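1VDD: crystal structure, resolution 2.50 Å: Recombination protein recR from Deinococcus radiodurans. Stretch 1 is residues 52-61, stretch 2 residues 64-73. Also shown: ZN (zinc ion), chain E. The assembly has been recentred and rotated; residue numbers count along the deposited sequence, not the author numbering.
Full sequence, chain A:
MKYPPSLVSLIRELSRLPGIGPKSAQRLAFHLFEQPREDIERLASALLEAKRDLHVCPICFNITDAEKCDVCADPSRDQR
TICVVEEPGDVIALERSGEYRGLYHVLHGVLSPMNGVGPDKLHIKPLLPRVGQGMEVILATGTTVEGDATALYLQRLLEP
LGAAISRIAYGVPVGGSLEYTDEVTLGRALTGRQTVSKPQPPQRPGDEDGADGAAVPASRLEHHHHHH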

# COMPACT_ATOMS: atom_id res chain seq x y z
N ARG A 52 -34.85 8.08 -8.24
CA ARG A 52 -36.26 8.44 -8.13
C ARG A 52 -36.91 7.79 -6.90
O ARG A 52 -37.47 8.48 -6.05
CB ARG A 52 -37.00 8.02 -9.40
CG ARG A 52 -38.48 8.35 -9.38
CD ARG A 52 -39.22 7.64 -10.50
NE ARG A 52 -39.07 6.19 -10.40
CZ ARG A 52 -39.53 5.33 -11.31
NH1 ARG A 52 -40.17 5.78 -12.38
NH2 ARG A 52 -39.35 4.02 -11.15
N ASP A 53 -36.82 6.47 -6.81
CA ASP A 53 -37.42 5.71 -5.71
C ASP A 53 -36.78 5.95 -4.35
O ASP A 53 -37.45 5.80 -3.32
CB ASP A 53 -37.36 4.21 -6.01
CG ASP A 53 -38.08 3.84 -7.30
OD1 ASP A 53 -38.71 4.74 -7.91
OD2 ASP A 53 -38.00 2.65 -7.69
N LEU A 54 -35.51 6.30 -4.33
CA LEU A 54 -34.81 6.51 -3.07
C LEU A 54 -34.99 7.85 -2.41
O LEU A 54 -34.70 8.90 -2.99
CB LEU A 54 -33.31 6.25 -3.24
CG LEU A 54 -32.81 4.91 -2.71
CD1 LEU A 54 -33.60 3.80 -3.32
CD2 LEU A 54 -31.34 4.77 -3.03
N HIS A 55 -35.45 7.80 -1.16
CA HIS A 55 -35.66 8.98 -0.36
C HIS A 55 -35.36 8.65 1.09
O HIS A 55 -35.22 7.48 1.47
CB HIS A 55 -37.10 9.49 -0.51
CG HIS A 55 -38.14 8.48 -0.13
ND1 HIS A 55 -38.36 8.10 1.17
CD2 HIS A 55 -38.99 7.75 -0.89
CE1 HIS A 55 -39.32 7.18 1.20
NE2 HIS A 55 -39.71 6.96 -0.04
N VAL A 56 -35.26 9.69 1.90
CA VAL A 56 -34.97 9.52 3.31
C VAL A 56 -36.25 9.23 4.09
O VAL A 56 -37.30 9.79 3.78
CB VAL A 56 -34.28 10.80 3.86
CG1 VAL A 56 -35.27 11.93 4.01
CG2 VAL A 56 -33.60 10.50 5.15
N CYS A 57 -36.17 8.35 5.08
CA CYS A 57 -37.34 8.00 5.91
C CYS A 57 -37.74 9.23 6.73
O CYS A 57 -36.88 9.94 7.25
CB CYS A 57 -37.01 6.83 6.85
SG CYS A 57 -38.28 6.39 8.08
N PRO A 58 -39.04 9.49 6.85
CA PRO A 58 -39.51 10.64 7.61
C PRO A 58 -39.30 10.53 9.12
O PRO A 58 -39.04 11.54 9.79
CB PRO A 58 -40.99 10.70 7.24
CG PRO A 58 -41.34 9.24 7.12
CD PRO A 58 -40.17 8.70 6.32
N ILE A 59 -39.40 9.32 9.66
CA ILE A 59 -39.23 9.06 11.09
C ILE A 59 -37.75 9.13 11.43
O ILE A 59 -37.26 10.13 11.98
CB ILE A 59 -39.75 7.66 11.48
CG1 ILE A 59 -41.18 7.46 10.97
CG2 ILE A 59 -39.63 7.46 12.98
CD1 ILE A 59 -42.15 8.59 11.32
N CYS A 60 -37.05 8.04 11.14
CA CYS A 60 -35.60 7.99 11.31
C CYS A 60 -35.28 8.40 9.89
O CYS A 60 -36.18 8.41 9.05
CB CYS A 60 -35.14 6.56 11.55
SG CYS A 60 -35.63 5.40 10.24
N PHE A 61 -34.04 8.74 9.58
CA PHE A 61 -33.78 9.12 8.20
C PHE A 61 -32.94 8.11 7.45
O PHE A 61 -32.01 8.45 6.70
CB PHE A 61 -33.19 10.53 8.18
CG PHE A 61 -34.18 11.58 8.59
CD1 PHE A 61 -34.69 11.60 9.89
CD2 PHE A 61 -34.70 12.47 7.65
CE1 PHE A 61 -35.70 12.49 10.24
CE2 PHE A 61 -35.71 13.37 8.00
CZ PHE A 61 -36.22 13.37 9.30
N THR A 64 -34.88 4.57 2.17
CA THR A 64 -35.92 3.63 1.72
C THR A 64 -36.67 4.15 0.51
O THR A 64 -36.30 5.18 -0.06
CB THR A 64 -37.00 3.31 2.80
OG1 THR A 64 -37.50 4.52 3.36
CG2 THR A 64 -36.43 2.41 3.89
N ASP A 65 -37.72 3.43 0.16
CA ASP A 65 -38.57 3.76 -0.98
C ASP A 65 -40.06 3.73 -0.57
O ASP A 65 -40.94 3.75 -1.43
CB ASP A 65 -38.33 2.75 -2.10
CG ASP A 65 -38.60 1.32 -1.66
OD1 ASP A 65 -38.37 0.38 -2.46
OD2 ASP A 65 -39.06 1.12 -0.51
N ALA A 66 -40.32 3.69 0.73
CA ALA A 66 -41.70 3.63 1.24
C ALA A 66 -42.12 4.82 2.11
O ALA A 66 -41.54 5.90 2.04
CB ALA A 66 -41.90 2.33 2.01
N GLU A 67 -43.16 4.60 2.92
CA GLU A 67 -43.67 5.64 3.82
C GLU A 67 -42.75 5.64 5.03
O GLU A 67 -42.35 6.71 5.51
CB GLU A 67 -45.11 5.32 4.25
CG GLU A 67 -46.14 5.31 3.10
CD GLU A 67 -47.59 5.09 3.58
OE1 GLU A 67 -48.12 5.96 4.31
OE2 GLU A 67 -48.19 4.06 3.21
N LYS A 68 -42.42 4.45 5.52
CA LYS A 68 -41.52 4.30 6.65
C LYS A 68 -40.43 3.32 6.23
O LYS A 68 -40.66 2.47 5.37
CB LYS A 68 -42.24 3.72 7.87
CG LYS A 68 -43.64 4.25 8.13
CD LYS A 68 -44.66 3.53 7.26
CE LYS A 68 -46.08 3.90 7.61
NZ LYS A 68 -47.05 3.17 6.75
N CYS A 69 -39.24 3.44 6.83
CA CYS A 69 -38.15 2.54 6.50
C CYS A 69 -38.52 1.12 6.96
O CYS A 69 -39.37 0.95 7.83
CB CYS A 69 -36.87 2.99 7.21
SG CYS A 69 -36.86 2.71 8.99
N ASP A 70 -37.90 0.10 6.37
CA ASP A 70 -38.19 -1.29 6.76
C ASP A 70 -37.96 -1.52 8.25
O ASP A 70 -38.60 -2.38 8.86
CB ASP A 70 -37.32 -2.27 5.97
CG ASP A 70 -37.63 -3.73 6.31
OD1 ASP A 70 -38.79 -4.16 6.11
OD2 ASP A 70 -36.72 -4.44 6.78
N VAL A 71 -37.04 -0.76 8.84
CA VAL A 71 -36.75 -0.89 10.26
C VAL A 71 -37.92 -0.34 11.06
O VAL A 71 -38.38 -0.96 12.02
CB VAL A 71 -35.49 -0.10 10.64
CG1 VAL A 71 -35.34 -0.06 12.15
CG2 VAL A 71 -34.28 -0.73 9.98
N CYS A 72 -38.39 0.84 10.66
CA CYS A 72 -39.51 1.48 11.34
C CYS A 72 -40.74 0.58 11.23
O CYS A 72 -41.42 0.32 12.22
CB CYS A 72 -39.78 2.87 10.74
SG CYS A 72 -38.55 4.20 11.14
N ALA A 73 -41.01 0.08 10.03
CA ALA A 73 -42.16 -0.79 9.79
C ALA A 73 -42.11 -2.07 10.62
O ALA A 73 -42.99 -2.32 11.45
CB ALA A 73 -42.26 -1.14 8.32
ZN ZN E . -37.22 4.64 9.50

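How does the contact begin at the end of the helix? Arg-52 does not reach the second stretch; its NE forms a salt bridge with OD1 of Asp-53, 2.9 Å away, along the chain. Asp-53 makes its contact largely through the backbone: its O lies 3.3 Å from CA of Asp-65 in a CA-H...O contact, while Asp-53 CB and Asp-65 CB are 4.3 Å apart. Leu-54, the first residue to leave helical geometry, points its CA-to-CB bond away from the second stretch, so the chain passes Thr-64 with its backbone nearest.

What pairs the two backbones? His-55 and Thr-64 form an antiparallel, hydrogen-bonded bridge. His-55 N donates to Thr-64 O at 3.0 Å and Thr-64 N donates to His-55 O at 3.0 Å, both nearly straight; because donors and acceptors are all backbone atoms, neither bond draws on a side chain. The two side chains lie on the same face of this small sheet. The p rotamer of His-55 brings its ring back over the second stretch, with Thr-64 O over one ring face, and its ND1 donates a weak hydrogen bond to Val-56 O at 3.3 Å. Thr-64 is buried beside it, its OG1 3.9 Å from CE1 of His-55; the short, branched threonine side chain fits this confined place. Val-56 points away and makes no contact.

Where does the metal take over? Cys-57 points toward the second stretch, and its t rotamer places SG 2.5 Å from ZN. The same SG accepts a weak hydrogen bond from Cys-69 N at 3.3 Å, and Cys-57 CB packs 3.9 Å from Cys-69 CB. Pro-58 follows, exposed to solvent, its CD 3.1 Å from Glu-67 O. Ile-59 then turns toward the second stretch and sets its CB 3.7 Å from Cys-72 SG, adding an apolar flank to a sulfur ligand.

How is the zinc site completed? Cys-60, in its p rotamer, brings SG to 1.9 Å from ZN, and the second stretch supplies Cys-69 SG at 2.0 Å and Cys-72 SG at 2.2 Å. Two cysteines from each stretch thus hold one ion, whose bonds tie the stretches together; this explains sulfurs as close as Cys-60 SG and Cys-69 SG, 3.2 Å apart. Cys-57, Cys-60 and Cys-69 are buried, Cys-72 partly exposed, and the stretches together bury 495 Å². Cys-69 also serves as N-cap of the following helix, its SG accepting from Cys-72 N at 2.9 Å. Beyond the site, Phe-61 points away and takes no part.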